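Local coordinates for protein similar to metal-dependent hydrolase (Staphylococcus aureus subsp. aureus Mu50, PDB 3ESH) that is a probable metal-dependent hydrolase of the metallo-beta-lactamase superfamily, whose substrate is not established, at residues I44-H49 against F249-N254; G198-H203 against I241-W246; D206-T211 against Y245-Y250. One frame throughout, in Å; residues are numbered along the deposited sequence.

Contact 1: residues I44-H49 against F249-N254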
loop_
_atom_site.group_PDB
_atom_site.type_symbol
_atom_site.label_atom_id
_atom_site.label_comp_id
_atom_site.label_asym_id
_atom_site.label_seq_id
_atom_site.Cartn_x
_atom_site.Cartn_y
_atom_site.Cartn_z
ATOM N N ILE A 44 -24.653 -28.492 1.214
ATOM C CA ILE A 44 -23.850 -29.517 1.876
ATOM C C ILE A 44 -23.984 -29.240 3.365
ATOM O O ILE A 44 -24.171 -28.092 3.766
ATOM C CB ILE A 44 -22.360 -29.484 1.468
ATOM C CG1 ILE A 44 -21.684 -28.235 2.024
ATOM C CG2 ILE A 44 -22.244 -29.585 -0.057
ATOM C CD1 ILE A 44 -20.171 -28.234 1.889
ATOM N N ASN A 45 -23.898 -30.284 4.184
ATOM C CA ASN A 45 -24.057 -30.139 5.618
ATOM C C ASN A 45 -22.788 -29.721 6.331
ATOM O O ASN A 45 -21.773 -30.413 6.262
ATOM C CB ASN A 45 -24.568 -31.438 6.229
ATOM C CG ASN A 45 -25.030 -31.252 7.650
ATOM O OD1 ASN A 45 -25.964 -30.493 7.907
ATOM N ND2 ASN A 45 -24.371 -31.932 8.590
ATOM N N LEU A 46 -22.860 -28.595 7.038
ATOM C CA LEU A 46 -21.717 -28.075 7.764
ATOM C C LEU A 46 -21.953 -27.875 9.250
ATOM O O LEU A 46 -22.577 -26.894 9.665
ATOM C CB LEU A 46 -21.261 -26.738 7.178
ATOM C CG LEU A 46 -20.693 -26.671 5.759
ATOM C CD1 LEU A 46 -20.491 -25.217 5.412
ATOM C CD2 LEU A 46 -19.378 -27.444 5.652
ATOM N N PRO A 47 -21.459 -28.804 10.078
ATOM C CA PRO A 47 -21.643 -28.654 11.519
ATOM C C PRO A 47 -20.937 -27.363 11.972
ATOM O O PRO A 47 -19.971 -26.920 11.345
ATOM C CB PRO A 47 -20.937 -29.881 12.101
ATOM C CG PRO A 47 -21.060 -30.885 11.019
ATOM C CD PRO A 47 -20.830 -30.093 9.757
ATOM N N THR A 48 -21.437 -26.771 13.050
ATOM C CA THR A 48 -20.810 -25.591 13.632
ATOM C C THR A 48 -20.479 -26.066 15.053
ATOM O O THR A 48 -21.204 -25.778 16.006
ATOM C CB THR A 48 -21.773 -24.383 13.664
ATOM O OG1 THR A 48 -22.937 -24.717 14.440
ATOM C CG2 THR A 48 -22.207 -24.000 12.253
ATOM N N HIS A 49 -19.390 -26.827 15.165
ATOM C CA HIS A 49 -18.957 -27.412 16.435
ATOM C C HIS A 49 -17.720 -26.762 17.059
ATOM O O HIS A 49 -16.592 -27.004 16.638
ATOM C CB HIS A 49 -18.678 -28.915 16.265
ATOM C CG HIS A 49 -19.876 -29.730 15.875
ATOM N ND1 HIS A 49 -21.166 -29.256 15.949
ATOM C CD2 HIS A 49 -19.967 -30.996 15.400
ATOM C CE1 HIS A 49 -22.004 -30.194 15.530
ATOM N NE2 HIS A 49 -21.301 -31.257 15.192
ATOM N N PHE A 249 -11.013 -29.592 12.759
ATOM C CA PHE A 249 -12.065 -29.002 11.952
ATOM C C PHE A 249 -13.271 -28.577 12.757
ATOM O O PHE A 249 -13.586 -29.159 13.790
ATOM C CB PHE A 249 -12.474 -29.976 10.860
ATOM C CG PHE A 249 -11.386 -30.232 9.864
ATOM C CD1 PHE A 249 -11.141 -29.314 8.834
ATOM C CD2 PHE A 249 -10.550 -31.348 9.996
ATOM C CE1 PHE A 249 -10.083 -29.501 7.953
ATOM C CE2 PHE A 249 -9.495 -31.542 9.120
ATOM C CZ PHE A 249 -9.254 -30.615 8.095
ATOM N N TYR A 250 -13.941 -27.547 12.264
ATOM C CA TYR A 250 -15.105 -26.977 12.915
ATOM C C TYR A 250 -16.332 -27.278 12.074
ATOM O O TYR A 250 -17.414 -27.484 12.610
ATOM C CB TYR A 250 -14.908 -25.459 13.028
ATOM C CG TYR A 250 -16.074 -24.656 13.579
ATOM C CD1 TYR A 250 -16.201 -24.417 14.948
ATOM C CD2 TYR A 250 -17.009 -24.077 12.722
ATOM C CE1 TYR A 250 -17.228 -23.606 15.446
ATOM C CE2 TYR A 250 -18.034 -23.267 13.209
ATOM C CZ TYR A 250 -18.136 -23.034 14.572
ATOM O OH TYR A 250 -19.131 -22.208 15.038
ATOM N N HIS A 251 -16.132 -27.306 10.754
ATOM C CA HIS A 251 -17.204 -27.536 9.781
ATOM C C HIS A 251 -17.298 -28.913 9.136
ATOM O O HIS A 251 -18.297 -29.200 8.469
ATOM C CB HIS A 251 -17.106 -26.538 8.618
ATOM C CG HIS A 251 -17.559 -25.154 8.949
ATOM N ND1 HIS A 251 -18.730 -24.899 9.628
ATOM C CD2 HIS A 251 -17.031 -23.949 8.641
ATOM C CE1 HIS A 251 -18.904 -23.590 9.720
ATOM N NE2 HIS A 251 -17.885 -22.993 9.127
ATOM N N ASP A 252 -16.280 -29.753 9.272
ATOM C CA ASP A 252 -16.345 -31.051 8.605
ATOM C C ASP A 252 -17.347 -32.007 9.270
ATOM O O ASP A 252 -17.211 -32.346 10.439
ATOM C CB ASP A 252 -14.939 -31.674 8.529
ATOM C CG ASP A 252 -14.818 -32.709 7.422
ATOM O OD1 ASP A 252 -13.781 -32.722 6.720
ATOM O OD2 ASP A 252 -15.764 -33.512 7.259
ATOM N N GLU A 253 -18.348 -32.445 8.516
ATOM C CA GLU A 253 -19.364 -33.342 9.060
ATOM C C GLU A 253 -18.874 -34.737 9.424
ATOM O O GLU A 253 -19.379 -35.337 10.370
ATOM C CB GLU A 253 -20.547 -33.490 8.095
ATOM C CG GLU A 253 -20.202 -34.136 6.754
ATOM C CD GLU A 253 -21.418 -34.314 5.839
ATOM O OE1 GLU A 253 -21.220 -34.374 4.595
ATOM O OE2 GLU A 253 -22.555 -34.403 6.355
ATOM N N ASN A 254 -17.892 -35.246 8.689
ATOM C CA ASN A 254 -17.383 -36.588 8.933
ATOM C C ASN A 254 -16.299 -36.643 9.984
ATOM O O ASN A 254 -16.368 -37.438 10.920
ATOM C CB ASN A 254 -16.818 -37.187 7.642
ATOM C CG ASN A 254 -17.661 -36.861 6.434
ATOM O OD1 ASN A 254 -17.224 -36.138 5.525
ATOM N ND2 ASN A 254 -18.886 -37.373 6.417
HETATM O O HOH W 1 -23.146 -32.960 3.241
HETATM O O HOH W 2 -15.109 -28.775 15.905
#
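Tyr250 lays one face of its ring against the turn Thr48-His49: His49 N sits 3.8 Å above the ring plane of Tyr250, over its centre, while Thr48 C lies nearer the rim. CG of Tyr250 is anti to the backbone N (chi1 175°), beside the carbonyl carbon, on the way to Thr48 and His49, and the hydroxyl bonds to Asp112 O. The backbone meets at the same point, His49 N donating to Tyr250 O at 3.3 Å in a nearly straight bond (174°). His251 follows with the main side-chain bond, ND1 to Pro47 O at 2.9 Å, the oxygen tilted 17° from the imidazole plane. A C-H...O contact from His251 CA to Pro47 O (3.2 Å) adds a second, weaker grip on that carbonyl. Leu46 CD2 packs on His251 CB at 3.8 Å. Asp252 turns away, its OD2 accepting from Asn254 N in an Asx turn and its OD1 bonding to Thr211 N. Glu253 then covers the proline, with its CA 3.6 Å from Pro47 CG, and its carboxylate reaches Asn45: OE1 is joined to Asn45 N through a water. Tyr36 OH bonds to both Asn45 O and Glu253 N. With ND1 as donor, the bond to Pro47 O helps to fix the rotation of the His251 imidazole and holds it beside Asp206, of a possible, unconfirmed metal site.

Contact 2: residues G198-H203 against I241-W246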
loop_
_atom_site.group_PDB
_atom_site.type_symbol
_atom_site.label_atom_id
_atom_site.label_comp_id
_atom_site.label_asym_id
_atom_site.label_seq_id
_atom_site.Cartn_x
_atom_site.Cartn_y
_atom_site.Cartn_z
ATOM N N GLY A 198 5.623 -32.722 22.563
ATOM C CA GLY A 198 6.063 -32.661 21.186
ATOM C C GLY A 198 4.893 -32.638 20.220
ATOM O O GLY A 198 5.070 -32.434 19.023
ATOM N N ASP A 199 3.689 -32.833 20.746
ATOM C CA ASP A 199 2.486 -32.863 19.923
ATOM C C ASP A 199 2.056 -31.500 19.398
ATOM O O ASP A 199 2.179 -30.481 20.085
ATOM C CB ASP A 199 1.336 -33.495 20.701
ATOM C CG ASP A 199 1.706 -34.837 21.289
ATOM O OD1 ASP A 199 2.423 -35.596 20.611
ATOM O OD2 ASP A 199 1.273 -35.136 22.423
ATOM N N LYS A 200 1.529 -31.500 18.178
ATOM C CA LYS A 200 1.089 -30.281 17.533
ATOM C C LYS A 200 -0.273 -30.448 16.872
ATOM O O LYS A 200 -0.565 -31.482 16.280
ATOM C CB LYS A 200 2.133 -29.861 16.503
ATOM C CG LYS A 200 3.545 -29.787 17.082
ATOM C CD LYS A 200 4.586 -29.600 15.994
ATOM C CE LYS A 200 5.996 -29.616 16.552
ATOM N NZ LYS A 200 6.208 -28.515 17.534
ATOM N N ALA A 201 -1.113 -29.427 17.002
ATOM C CA ALA A 201 -2.432 -29.428 16.402
ATOM C C ALA A 201 -2.695 -28.041 15.857
ATOM O O ALA A 201 -2.133 -27.058 16.349
ATOM C CB ALA A 201 -3.479 -29.785 17.429
ATOM N N VAL A 202 -3.540 -27.959 14.837
ATOM C CA VAL A 202 -3.867 -26.675 14.255
ATOM C C VAL A 202 -5.277 -26.650 13.696
ATOM O O VAL A 202 -5.779 -27.648 13.187
ATOM C CB VAL A 202 -2.880 -26.299 13.128
ATOM C CG1 VAL A 202 -3.008 -27.276 11.972
ATOM C CG2 VAL A 202 -3.130 -24.868 12.670
ATOM N N HIS A 203 -5.920 -25.498 13.825
ATOM C CA HIS A 203 -7.253 -25.295 13.300
ATOM C C HIS A 203 -7.124 -24.092 12.385
ATOM O O HIS A 203 -6.928 -22.976 12.853
ATOM C CB HIS A 203 -8.257 -24.990 14.410
ATOM C CG HIS A 203 -9.612 -24.619 13.895
ATOM N ND1 HIS A 203 -10.321 -25.422 13.032
ATOM C CD2 HIS A 203 -10.365 -23.512 14.093
ATOM C CE1 HIS A 203 -11.456 -24.823 12.710
ATOM N NE2 HIS A 203 -11.503 -23.667 13.339
ATOM N N ILE A 241 2.027 -30.386 7.776
ATOM C CA ILE A 241 2.091 -31.810 7.480
ATOM C C ILE A 241 3.505 -32.312 7.751
ATOM O O ILE A 241 3.697 -33.335 8.394
ATOM C CB ILE A 241 1.694 -32.100 6.014
ATOM C CG1 ILE A 241 0.181 -31.920 5.844
ATOM C CG2 ILE A 241 2.094 -33.516 5.627
ATOM C CD1 ILE A 241 -0.320 -32.145 4.426
ATOM N N GLN A 242 4.492 -31.567 7.279
ATOM C CA GLN A 242 5.891 -31.937 7.473
ATOM C C GLN A 242 6.190 -32.045 8.972
ATOM O O GLN A 242 6.996 -32.868 9.395
ATOM C CB GLN A 242 6.791 -30.886 6.817
ATOM C CG GLN A 242 8.273 -31.242 6.730
ATOM C CD GLN A 242 8.983 -31.201 8.075
ATOM O OE1 GLN A 242 8.890 -30.221 8.816
ATOM N NE2 GLN A 242 9.708 -32.268 8.391
ATOM N N GLN A 243 5.518 -31.217 9.769
ATOM C CA GLN A 243 5.698 -31.197 11.216
ATOM C C GLN A 243 4.772 -32.165 11.941
ATOM O O GLN A 243 4.725 -32.186 13.179
ATOM C CB GLN A 243 5.479 -29.783 11.747
ATOM C CG GLN A 243 6.548 -28.809 11.306
ATOM C CD GLN A 243 7.847 -29.033 12.032
ATOM O OE1 GLN A 243 7.935 -28.787 13.232
ATOM N NE2 GLN A 243 8.861 -29.510 11.317
ATOM N N GLN A 244 4.039 -32.959 11.170
ATOM C CA GLN A 244 3.129 -33.951 11.726
ATOM C C GLN A 244 2.047 -33.370 12.633
ATOM O O GLN A 244 1.782 -33.888 13.722
ATOM C CB GLN A 244 3.914 -35.020 12.479
ATOM C CG GLN A 244 4.878 -35.804 11.609
ATOM C CD GLN A 244 5.133 -37.213 12.134
ATOM O OE1 GLN A 244 5.984 -37.937 11.614
ATOM N NE2 GLN A 244 4.387 -37.610 13.166
ATOM N N TYR A 245 1.416 -32.299 12.164
ATOM C CA TYR A 245 0.351 -31.640 12.901
ATOM C C TYR A 245 -0.982 -32.359 12.738
ATOM O O TYR A 245 -1.219 -33.041 11.739
ATOM C CB TYR A 245 0.141 -30.218 12.395
ATOM C CG TYR A 245 0.918 -29.138 13.097
ATOM C CD1 TYR A 245 2.300 -29.022 12.942
ATOM C CD2 TYR A 245 0.259 -28.183 13.861
ATOM C CE1 TYR A 245 3.001 -27.967 13.531
ATOM C CE2 TYR A 245 0.945 -27.134 14.446
ATOM C CZ TYR A 245 2.311 -27.026 14.276
ATOM O OH TYR A 245 2.967 -25.955 14.821
ATOM N N TRP A 246 -1.845 -32.203 13.733
ATOM C CA TRP A 246 -3.185 -32.753 13.681
ATOM C C TRP A 246 -4.013 -31.583 13.177
ATOM O O TRP A 246 -3.896 -30.473 13.695
ATOM C CB TRP A 246 -3.683 -33.134 15.072
ATOM C CG TRP A 246 -3.347 -34.521 15.485
ATOM C CD1 TRP A 246 -2.285 -34.920 16.243
ATOM C CD2 TRP A 246 -4.078 -35.699 15.162
ATOM N NE1 TRP A 246 -2.315 -36.279 16.414
ATOM C CE2 TRP A 246 -3.408 -36.783 15.757
ATOM C CE3 TRP A 246 -5.239 -35.944 14.420
ATOM C CZ2 TRP A 246 -3.862 -38.101 15.640
ATOM C CZ3 TRP A 246 -5.690 -37.256 14.304
ATOM C CH2 TRP A 246 -4.999 -38.316 14.912
#
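Ala201 and Trp246 form a parallel beta bridge with their CA atoms 4.4 Å apart, Trp246 reaching to both sides of Ala201: its N donates to Lys200 O at 2.9 Å, and its O accepts from Val202 N at 2.8 Å, the donor almost in line with the C=O bond (178°). Lys200 lies over the Tyr245 ring. Its CB stands 3.4 Å above the ring centroid of Tyr245 and 2° from the normal, a CH-pi contact, and the chain then runs outward until Lys200 CD is 3.4 Å from Tyr245 CE1. Beyond it Lys200 CE passes Gln243 OE1 at 3.9 Å, and NZ forms a salt bridge with Glu195 OE2. Val202 crosses the tyrosine at about a right angle, its CB 3.7 Å from Tyr245 CD2. On the other face of the sheet Ala201 CB meets Trp246 CB at 4.1 Å; the indole leads away to a cation-pi contact with Lys259. Gln244, at positive phi (59°), is the C-prime residue of a Schellman motif that stops helix 226-242 and turns the chain into the strand. Strand 199-203, the helix and strand 246-248 thus make a beta-alpha-beta crossover between neighbouring parallel strands, in one of the two sheets of the alpha-beta/beta-alpha sandwich known from metallo-beta-lactamases.

Contact 3: residues D206-T211 against Y245-Y250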
loop_
_atom_site.group_PDB
_atom_site.type_symbol
_atom_site.label_atom_id
_atom_site.label_comp_id
_atom_site.label_asym_id
_atom_site.label_seq_id
_atom_site.Cartn_x
_atom_site.Cartn_y
_atom_site.Cartn_z
ATOM N N ASP A 206 -11.881 -21.137 8.493
ATOM C CA ASP A 206 -12.474 -21.218 7.165
ATOM C C ASP A 206 -11.504 -21.086 5.992
ATOM O O ASP A 206 -11.913 -20.852 4.861
ATOM C CB ASP A 206 -13.607 -20.198 7.032
ATOM C CG ASP A 206 -14.855 -20.624 7.778
ATOM O OD1 ASP A 206 -14.906 -21.784 8.238
ATOM O OD2 ASP A 206 -15.797 -19.810 7.904
ATOM N N ILE A 207 -10.219 -21.247 6.273
ATOM C CA ILE A 207 -9.202 -21.186 5.243
ATOM C C ILE A 207 -8.883 -22.657 4.892
ATOM O O ILE A 207 -8.144 -22.950 3.954
ATOM C CB ILE A 207 -7.951 -20.379 5.746
ATOM C CG1 ILE A 207 -7.599 -19.310 4.725
ATOM C CG2 ILE A 207 -6.751 -21.277 5.946
ATOM C CD1 ILE A 207 -8.759 -18.432 4.349
ATOM N N PHE A 208 -9.485 -23.567 5.657
ATOM C CA PHE A 208 -9.373 -25.013 5.472
ATOM C C PHE A 208 -10.607 -25.561 6.196
ATOM O O PHE A 208 -10.494 -26.273 7.192
ATOM C CB PHE A 208 -8.089 -25.543 6.117
ATOM C CG PHE A 208 -7.737 -26.965 5.717
ATOM C CD1 PHE A 208 -6.583 -27.573 6.212
ATOM C CD2 PHE A 208 -8.551 -27.693 4.845
ATOM C CE1 PHE A 208 -6.239 -28.882 5.844
ATOM C CE2 PHE A 208 -8.216 -28.995 4.472
ATOM C CZ PHE A 208 -7.057 -29.590 4.976
ATOM N N PRO A 209 -11.810 -25.230 5.690
ATOM C CA PRO A 209 -13.119 -25.620 6.229
ATOM C C PRO A 209 -13.317 -27.100 6.513
ATOM O O PRO A 209 -13.658 -27.488 7.629
ATOM C CB PRO A 209 -14.100 -25.116 5.172
ATOM C CG PRO A 209 -13.352 -24.044 4.467
ATOM C CD PRO A 209 -11.975 -24.618 4.364
ATOM N N THR A 210 -13.125 -27.911 5.486
ATOM C CA THR A 210 -13.289 -29.354 5.591
ATOM C C THR A 210 -12.122 -30.058 4.921
ATOM O O THR A 210 -11.324 -29.428 4.231
ATOM C CB THR A 210 -14.581 -29.818 4.887
ATOM O OG1 THR A 210 -14.434 -29.677 3.466
ATOM C CG2 THR A 210 -15.755 -28.976 5.342
ATOM N N THR A 211 -12.040 -31.367 5.120
ATOM C CA THR A 211 -10.975 -32.158 4.526
ATOM C C THR A 211 -11.001 -32.089 3.009
ATOM O O THR A 211 -9.999 -32.356 2.354
ATOM C CB THR A 211 -11.084 -33.616 4.944
ATOM O OG1 THR A 211 -12.393 -34.095 4.637
ATOM C CG2 THR A 211 -10.817 -33.768 6.440
ATOM N N TYR A 245 1.416 -32.299 12.164
ATOM C CA TYR A 245 0.351 -31.640 12.901
ATOM C C TYR A 245 -0.982 -32.359 12.738
ATOM O O TYR A 245 -1.219 -33.041 11.739
ATOM C CB TYR A 245 0.141 -30.218 12.395
ATOM C CG TYR A 245 0.918 -29.138 13.097
ATOM C CD1 TYR A 245 2.300 -29.022 12.942
ATOM C CD2 TYR A 245 0.259 -28.183 13.861
ATOM C CE1 TYR A 245 3.001 -27.967 13.531
ATOM C CE2 TYR A 245 0.945 -27.134 14.446
ATOM C CZ TYR A 245 2.311 -27.026 14.276
ATOM O OH TYR A 245 2.967 -25.955 14.821
ATOM N N TRP A 246 -1.845 -32.203 13.733
ATOM C CA TRP A 246 -3.185 -32.753 13.681
ATOM C C TRP A 246 -4.013 -31.583 13.177
ATOM O O TRP A 246 -3.896 -30.473 13.695
ATOM C CB TRP A 246 -3.683 -33.134 15.072
ATOM C CG TRP A 246 -3.347 -34.521 15.485
ATOM C CD1 TRP A 246 -2.285 -34.920 16.243
ATOM C CD2 TRP A 246 -4.078 -35.699 15.162
ATOM N NE1 TRP A 246 -2.315 -36.279 16.414
ATOM C CE2 TRP A 246 -3.408 -36.783 15.757
ATOM C CE3 TRP A 246 -5.239 -35.944 14.420
ATOM C CZ2 TRP A 246 -3.862 -38.101 15.640
ATOM C CZ3 TRP A 246 -5.690 -37.256 14.304
ATOM C CH2 TRP A 246 -4.999 -38.316 14.912
ATOM N N PHE A 247 -4.833 -31.810 12.160
ATOM C CA PHE A 247 -5.667 -30.742 11.640
ATOM C C PHE A 247 -7.037 -30.873 12.275
ATOM O O PHE A 247 -7.693 -31.905 12.136
ATOM C CB PHE A 247 -5.776 -30.843 10.122
ATOM C CG PHE A 247 -4.550 -30.364 9.387
ATOM C CD1 PHE A 247 -4.445 -29.045 8.972
ATOM C CD2 PHE A 247 -3.506 -31.238 9.098
ATOM C CE1 PHE A 247 -3.334 -28.599 8.278
ATOM C CE2 PHE A 247 -2.383 -30.804 8.401
ATOM C CZ PHE A 247 -2.296 -29.483 7.991
ATOM N N LEU A 248 -7.457 -29.836 12.994
ATOM C CA LEU A 248 -8.759 -29.825 13.652
ATOM C C LEU A 248 -9.779 -29.097 12.772
ATOM O O LEU A 248 -9.455 -28.100 12.120
ATOM C CB LEU A 248 -8.663 -29.134 15.007
ATOM C CG LEU A 248 -7.597 -29.665 15.973
ATOM C CD1 LEU A 248 -7.685 -28.934 17.313
ATOM C CD2 LEU A 248 -7.793 -31.155 16.164
ATOM N N PHE A 249 -11.013 -29.592 12.759
ATOM C CA PHE A 249 -12.065 -29.002 11.952
ATOM C C PHE A 249 -13.271 -28.577 12.757
ATOM O O PHE A 249 -13.586 -29.159 13.790
ATOM C CB PHE A 249 -12.474 -29.976 10.860
ATOM C CG PHE A 249 -11.386 -30.232 9.864
ATOM C CD1 PHE A 249 -11.141 -29.314 8.834
ATOM C CD2 PHE A 249 -10.550 -31.348 9.996
ATOM C CE1 PHE A 249 -10.083 -29.501 7.953
ATOM C CE2 PHE A 249 -9.495 -31.542 9.120
ATOM C CZ PHE A 249 -9.254 -30.615 8.095
ATOM N N TYR A 250 -13.941 -27.547 12.264
ATOM C CA TYR A 250 -15.105 -26.977 12.915
ATOM C C TYR A 250 -16.332 -27.278 12.074
ATOM O O TYR A 250 -17.414 -27.484 12.610
ATOM C CB TYR A 250 -14.908 -25.459 13.028
ATOM C CG TYR A 250 -16.074 -24.656 13.579
ATOM C CD1 TYR A 250 -16.201 -24.417 14.948
ATOM C CD2 TYR A 250 -17.009 -24.077 12.722
ATOM C CE1 TYR A 250 -17.228 -23.606 15.446
ATOM C CE2 TYR A 250 -18.034 -23.267 13.209
ATOM C CZ TYR A 250 -18.136 -23.034 14.572
ATOM O OH TYR A 250 -19.131 -22.208 15.038
#
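Phe208 meets two phenylalanines of the other segment, one at its edge and one over a face. Its CG is anti to the backbone N (chi1 -167°), beside the carbonyl carbon. The ring edge points to Phe247, CE1 of Phe208 lying 3.6 Å from CD1 of Phe247 in an offset edge-to-face pair with planes at 69°. One face of the same ring receives the edge of Phe249: the two planes stand at 89°, and Phe249 CE1 lies 3.9 Å above the Phe208 plane, over its centre. The three rings form an aromatic cluster beside helix 226-242, where Ile237 touches Phe208, and Phe240 and Ile241 touch Phe247. This packs the loop that follows strand 199-203 against strand 246-248, inside the sheet, and the residue just after it, in the metallo-beta-lactamase fold; the loop also holds Asp206, which with His110 and His185 makes up a possible but unconfirmed metal site. Two backbone oxygens then come up to the rim of Phe249, near its plane: Phe208 O is 3.3 Å from Phe249 CE1, and Pro209 O is 3.3 Å from Phe249 CD1, so that carbonyls probably face the slightly positive C-H edge. Thr210 brings its carbonyl carbon near Phe249 CE1 and sends OG1 to His213 ND1. Thr211 N passes over a face of the Phe249 ring, while Thr211 CG2 presses on Phe249 CE2 at 3.7 Å.

How the contacts relate
All three contacts use the chain from the end of helix 226-242 to just before strand 255-259. Contact 2 comes first along it, where helix passes into strand 246-248; contact 3 follows, sharing Tyr245 and Trp246 with contact 2; contact 1 lies beyond, sharing Phe249 and Tyr250 with contact 3. Their partners come earlier, in the order 44-49, 198-203, 206-211. Centres of contacts 1 and 2 are about 20 Å apart, with contact 3 about 10 Å from the first and 12 Å from the second. Contacts 2 and 3 meet in one sheet, through Val202 O and Leu248 N. The series therefore runs from the partly buried crossover inward to the possible metal site, where His251 and Asp206 touch.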